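PDB 4DWD: mandelate racemase/muconate lactonizing enzyme, C-terminal domain protein from Paracoccus denitrificans, which binds magnesium and, as a member of the enolase superfamily, may act as a hydro-lyase. Local coordinates for residues E152-A157 / D327-G332; V159-D164 / L217-F222; G305-I310 / F336-E341; V323-R328 / G345-G350. All coordinates share one frame; numbering follows the deposited sequence.

All four interactions lie within the enolase C-terminal barrel domain. Interaction 2 is nested inside the chain loop closed by interaction 1, and interactions 3 and 4 follow it with alternating segments. Interactions 1, 3 and 4 cluster, interaction 4 being centred about 7 Å from interaction 1 and 8 Å from interaction 3. Interaction 2 stands apart, its centre about 17 Å from that of interaction 1, yet joins interactions 1 and 4 through the salt bridge from Arg162 to their shared Asp327. The strands of interactions 2 and 4 belong to one sheet; interactions 1, 3 and 4 pack the loop after strand 323-325 and strand 346-348 against helices 140-154 and 304-314 and the barrel's last strand.

Interaction 1 (E152-A157 / D327-G332); sequences EAEQPA and DRWDRG
Glu154 and Trp329 form the nearest backbone pair, yet their CA atoms stand 11.1 Å apart, so the last turn of helix 140-154 and the 3-10 turn 329-331 meet by side chains alone. A single hydrogen bond spans the gap: Trp329 NE1 donates to Glu154 OE2 over 2.8 Å with an N-H...O angle of 158°. It joins the end of that helix to the loop following strand 323-325 in the barrel domain, away from the metal-binding residues. The oxygen sits almost in the indole plane, at the ring edge, whereas the N-H arrives from well above the carboxylate plane; the two planes are 77° apart. Glu154 gets there with CG anti to its carbonyl carbon (chi1 -62°) and an extended chain beyond, which slides past the indole in the opposite direction and leaves Glu154 CG 3.9 Å from Trp329 CZ2. Its strongest partner lies elsewhere: Arg150 NE makes a salt bridge to OE2, while Ser130 OG of strand 125-132 hydrogen-bonds OE1. Within the loop, Arg328 NE and NH2 form a side-on, two-point salt bridge with Asp330. The buried carboxylate of Glu154 thus has bonds at both oxygens, and the neighbouring arginine is likely to favour its charged form; the out-of-plane approach of the indole suggests that Arg150 orients the carboxylate and Trp329 adds a further bond.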
loop_
_atom_site.group_PDB
_atom_site.type_symbol
_atom_site.label_atom_id
_atom_site.label_comp_id
_atom_site.label_asym_id
_atom_site.label_seq_id
_atom_site.Cartn_x
_atom_site.Cartn_y
_atom_site.Cartn_z
ATOM N N GLU B 152 -13.913 20.373 -41.706
ATOM C CA GLU B 152 -14.743 21.205 -42.584
ATOM C C GLU B 152 -16.152 20.607 -42.706
ATOM O O GLU B 152 -17.147 21.338 -42.687
ATOM C CB GLU B 152 -14.098 21.363 -43.971
ATOM C CG GLU B 152 -14.724 22.451 -44.854
ATOM C CD GLU B 152 -16.045 22.049 -45.496
ATOM O OE1 GLU B 152 -16.292 20.836 -45.705
ATOM O OE2 GLU B 152 -16.850 22.957 -45.795
ATOM N N ALA B 153 -16.224 19.284 -42.815
ATOM C CA ALA B 153 -17.498 18.589 -43.044
ATOM C C ALA B 153 -18.371 18.516 -41.790
ATOM O O ALA B 153 -19.609 18.560 -41.873
ATOM C CB ALA B 153 -17.231 17.191 -43.587
ATOM N N GLU B 154 -17.730 18.433 -40.626
ATOM C CA GLU B 154 -18.425 18.023 -39.406
ATOM C C GLU B 154 -18.515 19.092 -38.315
ATOM O O GLU B 154 -19.334 18.977 -37.400
ATOM C CB GLU B 154 -17.778 16.731 -38.866
ATOM C CG GLU B 154 -17.912 15.574 -39.856
ATOM C CD GLU B 154 -16.940 14.425 -39.645
ATOM O OE1 GLU B 154 -16.466 14.197 -38.508
ATOM O OE2 GLU B 154 -16.673 13.716 -40.642
ATOM N N GLN B 155 -17.684 20.132 -38.417
ATOM C CA GLN B 155 -17.654 21.221 -37.435
ATOM C C GLN B 155 -17.652 20.702 -35.990
ATOM O O GLN B 155 -18.476 21.129 -35.170
ATOM C CB GLN B 155 -18.837 22.170 -37.648
ATOM C CG GLN B 155 -18.751 23.016 -38.904
ATOM C CD GLN B 155 -19.810 24.104 -38.916
ATOM O OE1 GLN B 155 -21.004 23.821 -38.868
ATOM N NE2 GLN B 155 -19.370 25.353 -38.958
ATOM N N PRO B 156 -16.714 19.786 -35.668
ATOM C CA PRO B 156 -16.794 19.106 -34.374
ATOM C C PRO B 156 -16.357 19.958 -33.183
ATOM O O PRO B 156 -15.645 20.956 -33.346
ATOM C CB PRO B 156 -15.832 17.924 -34.552
ATOM C CG PRO B 156 -14.791 18.471 -35.471
ATOM C CD PRO B 156 -15.557 19.317 -36.457
ATOM N N ALA B 157 -16.772 19.543 -31.989
ATOM C CA ALA B 157 -16.365 20.206 -30.754
ATOM C C ALA B 157 -14.947 19.810 -30.333
ATOM O O ALA B 157 -14.337 20.476 -29.496
ATOM C CB ALA B 157 -17.367 19.909 -29.640
ATOM N N ASP B 327 -14.633 7.062 -38.580
ATOM C CA ASP B 327 -14.436 7.081 -40.028
ATOM C C ASP B 327 -15.556 6.422 -40.810
ATOM O O ASP B 327 -16.185 5.477 -40.351
ATOM C CB ASP B 327 -13.119 6.393 -40.391
ATOM C CG ASP B 327 -11.979 6.792 -39.466
ATOM O OD1 ASP B 327 -11.976 6.321 -38.311
ATOM O OD2 ASP B 327 -11.097 7.559 -39.902
ATOM N N ARG B 328 -15.788 6.942 -42.011
ATOM C CA ARG B 328 -16.698 6.321 -42.973
ATOM C C ARG B 328 -18.109 6.135 -42.434
ATOM O O ARG B 328 -18.775 5.131 -42.712
ATOM C CB ARG B 328 -16.124 4.993 -43.500
ATOM C CG ARG B 328 -14.771 5.113 -44.188
ATOM C CD ARG B 328 -14.824 6.019 -45.410
ATOM N NE ARG B 328 -15.997 5.752 -46.247
ATOM C CZ ARG B 328 -16.044 4.853 -47.228
ATOM N NH1 ARG B 328 -14.972 4.118 -47.522
ATOM N NH2 ARG B 328 -17.165 4.690 -47.923
ATOM N N TRP B 329 -18.571 7.130 -41.685
ATOM C CA TRP B 329 -19.932 7.120 -41.182
ATOM C C TRP B 329 -20.965 7.158 -42.285
ATOM O O TRP B 329 -22.127 6.819 -42.050
ATOM C CB TRP B 329 -20.153 8.232 -40.157
ATOM C CG TRP B 329 -19.687 9.621 -40.559
ATOM C CD1 TRP B 329 -18.437 10.211 -40.334
ATOM C CD2 TRP B 329 -20.494 10.665 -41.205
ATOM N NE1 TRP B 329 -18.415 11.503 -40.818
ATOM C CE2 TRP B 329 -19.615 11.835 -41.355
ATOM C CE3 TRP B 329 -21.804 10.739 -41.674
ATOM C CZ2 TRP B 329 -20.055 13.016 -41.934
ATOM C CZ3 TRP B 329 -22.235 11.935 -42.260
ATOM C CH2 TRP B 329 -21.377 13.043 -42.397
ATOM N N ASP B 330 -20.550 7.550 -43.495
ATOM C CA ASP B 330 -21.416 7.503 -44.678
ATOM C C ASP B 330 -21.980 6.106 -44.930
ATOM O O ASP B 330 -23.045 5.973 -45.541
ATOM C CB ASP B 330 -20.660 7.993 -45.928
ATOM C CG ASP B 330 -19.481 7.089 -46.300
ATOM O OD1 ASP B 330 -19.484 6.497 -47.395
ATOM O OD2 ASP B 330 -18.535 6.970 -45.509
ATOM N N ARG B 331 -21.279 5.071 -44.460
ATOM C CA ARG B 331 -21.709 3.687 -44.696
ATOM C C ARG B 331 -23.003 3.331 -43.959
ATOM O O ARG B 331 -23.563 2.260 -44.175
ATOM C CB ARG B 331 -20.597 2.678 -44.359
ATOM C CG ARG B 331 -20.438 2.392 -42.871
ATOM C CD ARG B 331 -19.209 1.530 -42.582
ATOM N NE ARG B 331 -19.059 1.203 -41.158
ATOM C CZ ARG B 331 -18.613 2.041 -40.226
ATOM N NH1 ARG B 331 -18.292 3.288 -40.544
ATOM N NH2 ARG B 331 -18.502 1.633 -38.957
ATOM N N GLY B 332 -23.473 4.231 -43.095
ATOM C CA GLY B 332 -24.788 4.068 -42.471
ATOM C C GLY B 332 -25.904 3.950 -43.500
ATOM O O GLY B 332 -26.900 3.262 -43.271
#

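Interaction 2 (V159-D164 / L217-F222); sequences VKIRWD and LGYSWF
The aliphatic chain of Lys160 and the indole of Trp221 cross at about a right angle. CD does most of the touching: Lys160 CD is 3.6 Å from Trp221 CZ2 and 3.7 Å from Trp221 NE1, while Lys160 CB stays 4.0 Å from Trp221 CZ2. A bend at chi3 (82°) turns the chain beyond CD, and its NZ is hydrogen-bonded to Tyr129 OH and forms a salt bridge with Glu223 OE1. Trp221 NE1 hydrogen-bonds the same oxygen, so lysine and indole share the carboxylate of Glu223, a residue seen to bind calcium in this protein. Ile161 and Tyr219 also cross at about a right angle, but here the aromatic ring offers its edge: Ile161 CD1 lies near the ring plane, 3.5 Å from Tyr219 OH and 4.2 Å from Tyr219 CE2. The phenol oxygen is hydrogen-bonded to Ala181 O. Strand 194-197 runs between strands 158-162 and 221-223 in the barrel sheet, in keeping with the 8.8 Å from Lys160 CA to Trp221 CA. Helix 174-188 packs on Tyr219 through Val184, helix 140-154 touches Ile161 through Val147, and Arg209 of a second subunit bonds the carbonyls of Gly218 and Tyr219.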
loop_
_atom_site.group_PDB
_atom_site.type_symbol
_atom_site.label_atom_id
_atom_site.label_comp_id
_atom_site.label_asym_id
_atom_site.label_seq_id
_atom_site.Cartn_x
_atom_site.Cartn_y
_atom_site.Cartn_z
ATOM N N VAL B 159 -11.379 16.991 -31.881
ATOM C CA VAL B 159 -10.834 16.082 -32.895
ATOM C C VAL B 159 -10.004 15.019 -32.189
ATOM O O VAL B 159 -9.284 15.347 -31.255
ATOM C CB VAL B 159 -9.931 16.847 -33.889
ATOM C CG1 VAL B 159 -9.165 15.882 -34.785
ATOM C CG2 VAL B 159 -10.776 17.811 -34.714
ATOM N N LYS B 160 -10.115 13.759 -32.612
ATOM C CA LYS B 160 -9.213 12.723 -32.101
ATOM C C LYS B 160 -8.528 12.079 -33.280
ATOM O O LYS B 160 -9.200 11.656 -34.224
ATOM C CB LYS B 160 -9.976 11.665 -31.283
ATOM C CG LYS B 160 -9.073 10.648 -30.590
ATOM C CD LYS B 160 -9.835 9.650 -29.741
ATOM C CE LYS B 160 -10.384 8.513 -30.586
ATOM N NZ LYS B 160 -11.326 7.653 -29.811
ATOM N N ILE B 161 -7.200 12.034 -33.235
ATOM C CA ILE B 161 -6.413 11.349 -34.268
ATOM C C ILE B 161 -5.961 9.987 -33.737
ATOM O O ILE B 161 -5.346 9.891 -32.669
ATOM C CB ILE B 161 -5.228 12.204 -34.786
ATOM C CG1 ILE B 161 -4.408 12.810 -33.623
ATOM C CG2 ILE B 161 -5.785 13.304 -35.684
ATOM C CD1 ILE B 161 -3.167 13.578 -34.067
ATOM N N ARG B 162 -6.298 8.935 -34.478
ATOM C CA ARG B 162 -6.019 7.557 -34.044
ATOM C C ARG B 162 -5.001 6.925 -34.966
ATOM O O ARG B 162 -4.962 7.228 -36.161
ATOM C CB ARG B 162 -7.295 6.697 -34.053
ATOM C CG ARG B 162 -8.569 7.406 -33.614
ATOM C CD ARG B 162 -9.695 6.418 -33.294
ATOM N NE ARG B 162 -9.851 5.441 -34.370
ATOM C CZ ARG B 162 -10.577 5.631 -35.472
ATOM N NH1 ARG B 162 -11.269 6.756 -35.648
ATOM N NH2 ARG B 162 -10.613 4.687 -36.400
ATOM N N TRP B 163 -4.199 6.019 -34.419
ATOM C CA TRP B 163 -3.091 5.447 -35.166
ATOM C C TRP B 163 -3.422 4.225 -35.941
ATOM O O TRP B 163 -3.048 4.115 -37.116
ATOM C CB TRP B 163 -1.872 5.261 -34.258
ATOM C CG TRP B 163 -0.875 6.328 -34.583
ATOM C CD1 TRP B 163 0.413 6.158 -35.079
ATOM C CD2 TRP B 163 -1.090 7.777 -34.555
ATOM N NE1 TRP B 163 1.000 7.368 -35.326
ATOM C CE2 TRP B 163 0.148 8.383 -35.039
ATOM C CE3 TRP B 163 -2.152 8.610 -34.181
ATOM C CZ2 TRP B 163 0.308 9.765 -35.121
ATOM C CZ3 TRP B 163 -1.983 9.992 -34.270
ATOM C CH2 TRP B 163 -0.783 10.559 -34.744
ATOM N N ASP B 164 -4.127 3.301 -35.301
ATOM C CA ASP B 164 -4.472 2.021 -35.915
ATOM C C ASP B 164 -3.279 1.327 -36.581
ATOM O O ASP B 164 -3.366 0.877 -37.729
ATOM C CB ASP B 164 -5.633 2.205 -36.896
ATOM C CG ASP B 164 -6.877 2.690 -36.205
ATOM O OD1 ASP B 164 -7.322 1.986 -35.272
ATOM O OD2 ASP B 164 -7.377 3.779 -36.561
ATOM N N LEU B 217 2.041 20.046 -26.381
ATOM C CA LEU B 217 1.150 20.474 -27.457
ATOM C C LEU B 217 -0.275 20.716 -26.976
ATOM O O LEU B 217 -1.163 20.928 -27.791
ATOM C CB LEU B 217 1.145 19.417 -28.558
ATOM C CG LEU B 217 2.439 19.299 -29.363
ATOM C CD1 LEU B 217 2.437 18.008 -30.166
ATOM C CD2 LEU B 217 2.633 20.520 -30.278
ATOM N N GLY B 218 -0.509 20.638 -25.665
ATOM C CA GLY B 218 -1.812 20.955 -25.097
ATOM C C GLY B 218 -2.922 19.982 -25.435
ATOM O O GLY B 218 -4.092 20.336 -25.355
ATOM N N TYR B 219 -2.575 18.753 -25.816
ATOM C CA TYR B 219 -3.621 17.768 -26.109
ATOM C C TYR B 219 -4.465 17.494 -24.868
ATOM O O TYR B 219 -3.976 17.615 -23.737
ATOM C CB TYR B 219 -3.028 16.467 -26.688
ATOM C CG TYR B 219 -2.838 16.495 -28.200
ATOM C CD1 TYR B 219 -2.056 17.486 -28.814
ATOM C CD2 TYR B 219 -3.436 15.525 -29.014
ATOM C CE1 TYR B 219 -1.898 17.524 -30.195
ATOM C CE2 TYR B 219 -3.283 15.545 -30.399
ATOM C CZ TYR B 219 -2.510 16.542 -30.987
ATOM O OH TYR B 219 -2.381 16.552 -32.362
ATOM N N SER B 220 -5.713 17.102 -25.105
ATOM C CA SER B 220 -6.664 16.939 -24.010
ATOM C C SER B 220 -6.720 15.541 -23.417
ATOM O O SER B 220 -6.868 15.392 -22.205
ATOM C CB SER B 220 -8.050 17.431 -24.418
ATOM O OG SER B 220 -8.048 18.843 -24.454
ATOM N N TRP B 221 -6.575 14.521 -24.247
ATOM C CA TRP B 221 -6.541 13.151 -23.741
ATOM C C TRP B 221 -5.714 12.268 -24.610
ATOM O O TRP B 221 -5.428 12.609 -25.767
ATOM C CB TRP B 221 -7.942 12.570 -23.482
ATOM C CG TRP B 221 -8.723 12.036 -24.647
ATOM C CD1 TRP B 221 -8.831 10.707 -25.052
ATOM C CD2 TRP B 221 -9.573 12.794 -25.560
ATOM N NE1 TRP B 221 -9.688 10.591 -26.122
ATOM C CE2 TRP B 221 -10.172 11.819 -26.471
ATOM C CE3 TRP B 221 -9.912 14.138 -25.689
ATOM C CZ2 TRP B 221 -11.049 12.201 -27.481
ATOM C CZ3 TRP B 221 -10.799 14.506 -26.711
ATOM C CH2 TRP B 221 -11.350 13.560 -27.582
ATOM N N PHE B 222 -5.339 11.123 -24.046
ATOM C CA PHE B 222 -4.368 10.186 -24.631
ATOM C C PHE B 222 -4.934 8.791 -24.437
ATOM O O PHE B 222 -4.923 8.262 -23.328
ATOM C CB PHE B 222 -3.036 10.373 -23.892
ATOM C CG PHE B 222 -1.849 9.599 -24.438
ATOM C CD1 PHE B 222 -1.772 9.129 -25.764
ATOM C CD2 PHE B 222 -0.736 9.415 -23.610
ATOM C CE1 PHE B 222 -0.621 8.468 -26.218
ATOM C CE2 PHE B 222 0.400 8.748 -24.061
ATOM C CZ PHE B 222 0.468 8.281 -25.360
#

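Interaction 3 (G305-I310 / F336-E341); sequences GHFANI and FRNPAE
His306 and Ala340 make a CH-pi contact between helix 304-314, which precedes strand 323-325 in the barrel domain, and the loop that follows that strand. The methyl Ala340 CB stands 3.5 Å from the centroid of the imidazole of His306 and only 5° off the ring normal, so it is centred over one face; all five ring atoms are within 3.7 Å of it. The torsion of His306 places CG anti to the backbone N (chi1 171°), which brings the ring out beside the loop. Phe347 meets the same imidazole edge-to-face. An alanine at His306 would remove this ring, and the methyl of Ala340 and the ring of Phe347 would probably both lose their mate, opening a gap between helix and loop.

A second group of contacts is edge-on. Phe307 turns its edge to the backbone of Asn338, whose O lies in the ring plane 3.2 Å from both Phe307 CE1 and Phe307 CZ. Phe307 CZ also comes to 3.6 Å from Asn338 ND2, the amide being tilted 45° to the ring. That amide is fixed from elsewhere, OD1 bonded to Val358 N and ND2 to Gly356 O. Because the edge of a phenyl ring is slightly positive, the carbonyl oxygen of Asn338 is likely to be favourably placed there; with no hydrogen bond across the contact, helix and loop are held by apolar and weakly polar contacts.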
loop_
_atom_site.group_PDB
_atom_site.type_symbol
_atom_site.label_atom_id
_atom_site.label_comp_id
_atom_site.label_asym_id
_atom_site.label_seq_id
_atom_site.Cartn_x
_atom_site.Cartn_y
_atom_site.Cartn_z
ATOM N N GLY B 305 -25.709 1.094 -33.166
ATOM C CA GLY B 305 -24.816 1.369 -32.031
ATOM C C GLY B 305 -24.757 2.852 -31.694
ATOM O O GLY B 305 -24.703 3.234 -30.531
ATOM N N HIS B 306 -24.771 3.700 -32.720
ATOM C CA HIS B 306 -24.761 5.133 -32.487
ATOM C C HIS B 306 -25.997 5.561 -31.745
ATOM O O HIS B 306 -25.917 6.336 -30.791
ATOM C CB HIS B 306 -24.663 5.871 -33.812
ATOM C CG HIS B 306 -24.871 7.346 -33.686
ATOM N ND1 HIS B 306 -23.902 8.188 -33.252
ATOM C CD2 HIS B 306 -25.989 8.128 -33.950
ATOM C CE1 HIS B 306 -24.381 9.446 -33.248
ATOM N NE2 HIS B 306 -25.654 9.411 -33.684
ATOM N N PHE B 307 -27.154 5.061 -32.168
ATOM C CA PHE B 307 -28.404 5.445 -31.524
ATOM C C PHE B 307 -28.447 4.985 -30.068
ATOM O O PHE B 307 -28.838 5.749 -29.186
ATOM C CB PHE B 307 -29.602 4.925 -32.321
ATOM C CG PHE B 307 -30.036 5.852 -33.419
ATOM C CD1 PHE B 307 -29.251 6.032 -34.556
ATOM C CD2 PHE B 307 -31.240 6.525 -33.324
ATOM C CE1 PHE B 307 -29.659 6.883 -35.567
ATOM C CE2 PHE B 307 -31.657 7.378 -34.328
ATOM C CZ PHE B 307 -30.860 7.563 -35.455
ATOM N N ALA B 308 -28.039 3.742 -29.804
ATOM C CA ALA B 308 -27.966 3.281 -28.419
ATOM C C ALA B 308 -27.058 4.173 -27.580
ATOM O O ALA B 308 -27.412 4.586 -26.474
ATOM C CB ALA B 308 -27.491 1.837 -28.370
ATOM N N ASN B 309 -25.894 4.482 -28.139
ATOM C CA ASN B 309 -24.902 5.335 -27.486
ATOM C C ASN B 309 -25.466 6.707 -27.129
ATOM O O ASN B 309 -25.308 7.160 -25.990
ATOM C CB ASN B 309 -23.662 5.457 -28.387
ATOM C CG ASN B 309 -22.443 6.030 -27.671
ATOM O OD1 ASN B 309 -22.123 5.644 -26.551
ATOM N ND2 ASN B 309 -21.736 6.939 -28.344
ATOM N N ILE B 310 -26.129 7.368 -28.083
ATOM C CA ILE B 310 -26.667 8.709 -27.777
ATOM C C ILE B 310 -27.864 8.704 -26.803
ATOM O O ILE B 310 -28.010 9.628 -26.010
ATOM C CB ILE B 310 -26.918 9.587 -29.030
ATOM C CG1 ILE B 310 -28.038 9.006 -29.906
ATOM C CG2 ILE B 310 -25.606 9.815 -29.795
ATOM C CD1 ILE B 310 -28.459 9.931 -31.034
ATOM N N PHE B 336 -29.728 2.175 -43.396
ATOM C CA PHE B 336 -30.514 3.022 -42.505
ATOM C C PHE B 336 -30.899 4.322 -43.182
ATOM O O PHE B 336 -30.146 4.848 -43.994
ATOM C CB PHE B 336 -29.737 3.308 -41.213
ATOM C CG PHE B 336 -29.368 2.072 -40.453
ATOM C CD1 PHE B 336 -30.343 1.292 -39.837
ATOM C CD2 PHE B 336 -28.041 1.661 -40.398
ATOM C CE1 PHE B 336 -29.992 0.139 -39.148
ATOM C CE2 PHE B 336 -27.684 0.514 -39.711
ATOM C CZ PHE B 336 -28.664 -0.255 -39.095
ATOM N N ARG B 337 -32.091 4.830 -42.865
ATOM C CA ARG B 337 -32.560 6.087 -43.456
ATOM C C ARG B 337 -32.089 7.316 -42.677
ATOM O O ARG B 337 -31.997 8.403 -43.240
ATOM C CB ARG B 337 -34.082 6.083 -43.583
ATOM C CG ARG B 337 -34.587 4.985 -44.500
ATOM C CD ARG B 337 -36.009 5.256 -44.954
ATOM N NE ARG B 337 -36.684 4.054 -45.444
ATOM C CZ ARG B 337 -36.645 3.615 -46.700
ATOM N NH1 ARG B 337 -37.303 2.510 -47.032
ATOM N NH2 ARG B 337 -35.948 4.265 -47.627
ATOM N N ASN B 338 -31.781 7.139 -41.390
ATOM C CA ASN B 338 -31.386 8.248 -40.533
ATOM C C ASN B 338 -30.150 7.957 -39.672
ATOM O O ASN B 338 -30.162 8.219 -38.471
ATOM C CB ASN B 338 -32.556 8.688 -39.643
ATOM C CG ASN B 338 -33.007 7.603 -38.682
ATOM O OD1 ASN B 338 -32.737 6.419 -38.886
ATOM N ND2 ASN B 338 -33.696 8.009 -37.634
ATOM N N PRO B 339 -29.076 7.425 -40.282
ATOM C CA PRO B 339 -27.863 7.134 -39.515
ATOM C C PRO B 339 -27.154 8.416 -39.052
ATOM O O PRO B 339 -27.561 9.516 -39.437
ATOM C CB PRO B 339 -27.011 6.356 -40.508
ATOM C CG PRO B 339 -27.387 6.942 -41.836
ATOM C CD PRO B 339 -28.859 7.256 -41.736
ATOM N N ALA B 340 -26.121 8.269 -38.219
ATOM C CA ALA B 340 -25.383 9.397 -37.655
ATOM C C ALA B 340 -24.968 10.412 -38.717
ATOM O O ALA B 340 -24.346 10.062 -39.718
ATOM C CB ALA B 340 -24.149 8.891 -36.923
ATOM N N GLU B 341 -25.309 11.672 -38.476
ATOM C CA GLU B 341 -24.988 12.763 -39.405
ATOM C C GLU B 341 -25.081 14.062 -38.622
ATOM O O GLU B 341 -26.181 14.509 -38.290
ATOM C CB GLU B 341 -25.954 12.760 -40.591
ATOM C CG GLU B 341 -25.724 13.833 -41.646
ATOM C CD GLU B 341 -26.603 13.617 -42.866
ATOM O OE1 GLU B 341 -27.142 12.497 -43.029
ATOM O OE2 GLU B 341 -26.766 14.563 -43.662
#

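Interaction 4 (V323-R328 / G345-G350); sequences VELADR and GHFALG
Arg328 O, at the end of the segment 323-328 that carries the packing with Phe347 of 345-350, is gripped twice by Arg331: backbone N and side-chain NH1 reach it from opposite faces of the carbonyl plane. The contact itself is apolar. Phe347 CG is anti to its carbonyl carbon (chi1 -64°), which carries the far side of the ring to two residues of strand 323-325, Phe347 CE2 lying 3.7 Å from Val323 CG1 and Phe347 CZ 3.9 Å from Leu325 CB. The leucine carbon is in the ring plane, at its edge; Leu325 CD1 adds a contact at 4.0 Å from Phe347 CZ. Strand 323-325 is the last strand of the enolase-type modified TIM barrel and pairs in parallel with strand 125-132, to which strand 346-348 pairs antiparallel. An alanine in place of Phe347 would probably leave Val323 and Leu325 without their shared partner and open a gap between the two strands. Val323 and Leu325 direct their CB atoms at Phe347, whereas Glu324 between them points away and bonds Ser131 OG and Gln299 N.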
loop_
_atom_site.group_PDB
_atom_site.type_symbol
_atom_site.label_atom_id
_atom_site.label_comp_id
_atom_site.label_asym_id
_atom_site.label_seq_id
_atom_site.Cartn_x
_atom_site.Cartn_y
_atom_site.Cartn_z
ATOM N N VAL B 323 -19.473 13.141 -28.192
ATOM C CA VAL B 323 -19.819 11.824 -28.738
ATOM C C VAL B 323 -18.909 11.464 -29.916
ATOM O O VAL B 323 -18.719 12.254 -30.837
ATOM C CB VAL B 323 -21.281 11.832 -29.230
ATOM C CG1 VAL B 323 -21.647 10.490 -29.855
ATOM C CG2 VAL B 323 -22.231 12.160 -28.085
ATOM N N GLU B 324 -18.361 10.253 -29.901
ATOM C CA GLU B 324 -17.493 9.801 -30.989
ATOM C C GLU B 324 -18.208 9.668 -32.335
ATOM O O GLU B 324 -19.276 9.052 -32.429
ATOM C CB GLU B 324 -16.823 8.475 -30.630
ATOM C CG GLU B 324 -15.811 8.053 -31.694
ATOM C CD GLU B 324 -14.861 6.950 -31.266
ATOM O OE1 GLU B 324 -15.113 6.258 -30.262
ATOM O OE2 GLU B 324 -13.862 6.755 -31.982
ATOM N N LEU B 325 -17.596 10.261 -33.362
ATOM C CA LEU B 325 -17.999 10.107 -34.758
ATOM C C LEU B 325 -16.800 9.620 -35.575
ATOM O O LEU B 325 -15.911 10.401 -35.961
ATOM C CB LEU B 325 -18.586 11.404 -35.326
ATOM C CG LEU B 325 -18.998 11.342 -36.811
ATOM C CD1 LEU B 325 -20.140 10.346 -37.017
ATOM C CD2 LEU B 325 -19.381 12.727 -37.300
ATOM N N ALA B 326 -16.778 8.314 -35.824
ATOM C CA ALA B 326 -15.613 7.675 -36.443
ATOM C C ALA B 326 -15.674 7.634 -37.976
ATOM O O ALA B 326 -16.639 8.098 -38.587
ATOM C CB ALA B 326 -15.393 6.285 -35.853
ATOM N N ASP B 327 -14.633 7.062 -38.580
ATOM C CA ASP B 327 -14.436 7.081 -40.028
ATOM C C ASP B 327 -15.556 6.422 -40.810
ATOM O O ASP B 327 -16.185 5.477 -40.351
ATOM C CB ASP B 327 -13.119 6.393 -40.391
ATOM C CG ASP B 327 -11.979 6.792 -39.466
ATOM O OD1 ASP B 327 -11.976 6.321 -38.311
ATOM O OD2 ASP B 327 -11.097 7.559 -39.902
ATOM N N ARG B 328 -15.788 6.942 -42.011
ATOM C CA ARG B 328 -16.698 6.321 -42.973
ATOM C C ARG B 328 -18.109 6.135 -42.434
ATOM O O ARG B 328 -18.775 5.131 -42.712
ATOM C CB ARG B 328 -16.124 4.993 -43.500
ATOM C CG ARG B 328 -14.771 5.113 -44.188
ATOM C CD ARG B 328 -14.824 6.019 -45.410
ATOM N NE ARG B 328 -15.997 5.752 -46.247
ATOM C CZ ARG B 328 -16.044 4.853 -47.228
ATOM N NH1 ARG B 328 -14.972 4.118 -47.522
ATOM N NH2 ARG B 328 -17.165 4.690 -47.923
ATOM N N GLY B 345 -22.397 20.629 -35.879
ATOM C CA GLY B 345 -21.475 19.969 -34.954
ATOM C C GLY B 345 -22.117 19.131 -33.861
ATOM O O GLY B 345 -21.429 18.713 -32.924
ATOM N N HIS B 346 -23.422 18.880 -33.974
ATOM C CA HIS B 346 -24.187 18.157 -32.950
ATOM C C HIS B 346 -25.028 17.050 -33.525
ATOM O O HIS B 346 -25.402 17.091 -34.696
ATOM C CB HIS B 346 -25.108 19.121 -32.203
ATOM C CG HIS B 346 -24.382 20.116 -31.327
ATOM N ND1 HIS B 346 -23.742 21.191 -31.825
ATOM C CD2 HIS B 346 -24.233 20.177 -29.941
ATOM C CE1 HIS B 346 -23.197 21.895 -30.816
ATOM N NE2 HIS B 346 -23.502 21.277 -29.664
ATOM N N PHE B 347 -25.359 16.071 -32.686
ATOM C CA PHE B 347 -26.345 15.037 -33.025
ATOM C C PHE B 347 -27.670 15.424 -32.394
ATOM O O PHE B 347 -27.735 15.682 -31.188
ATOM C CB PHE B 347 -25.906 13.677 -32.485
ATOM C CG PHE B 347 -24.638 13.165 -33.103
ATOM C CD1 PHE B 347 -24.587 12.870 -34.461
ATOM C CD2 PHE B 347 -23.499 12.962 -32.325
ATOM C CE1 PHE B 347 -23.416 12.403 -35.044
ATOM C CE2 PHE B 347 -22.326 12.477 -32.897
ATOM C CZ PHE B 347 -22.283 12.198 -34.261
ATOM N N ALA B 348 -28.718 15.472 -33.209
ATOM C CA ALA B 348 -30.063 15.766 -32.710
ATOM C C ALA B 348 -30.795 14.477 -32.369
ATOM O O ALA B 348 -31.120 13.683 -33.259
ATOM C CB ALA B 348 -30.850 16.577 -33.739
ATOM N N LEU B 349 -31.048 14.277 -31.079
ATOM C CA LEU B 349 -31.784 13.106 -30.610
ATOM C C LEU B 349 -33.286 13.391 -30.619
ATOM O O LEU B 349 -33.756 14.287 -29.926
ATOM C CB LEU B 349 -31.310 12.728 -29.200
ATOM C CG LEU B 349 -31.942 11.532 -28.484
ATOM C CD1 LEU B 349 -31.856 10.275 -29.331
ATOM C CD2 LEU B 349 -31.217 11.340 -27.169
ATOM N N GLY B 350 -34.019 12.629 -31.426
ATOM C CA GLY B 350 -35.465 12.801 -31.571
ATOM C C GLY B 350 -36.260 12.005 -30.553
ATOM O O GLY B 350 -35.689 11.277 -29.739
#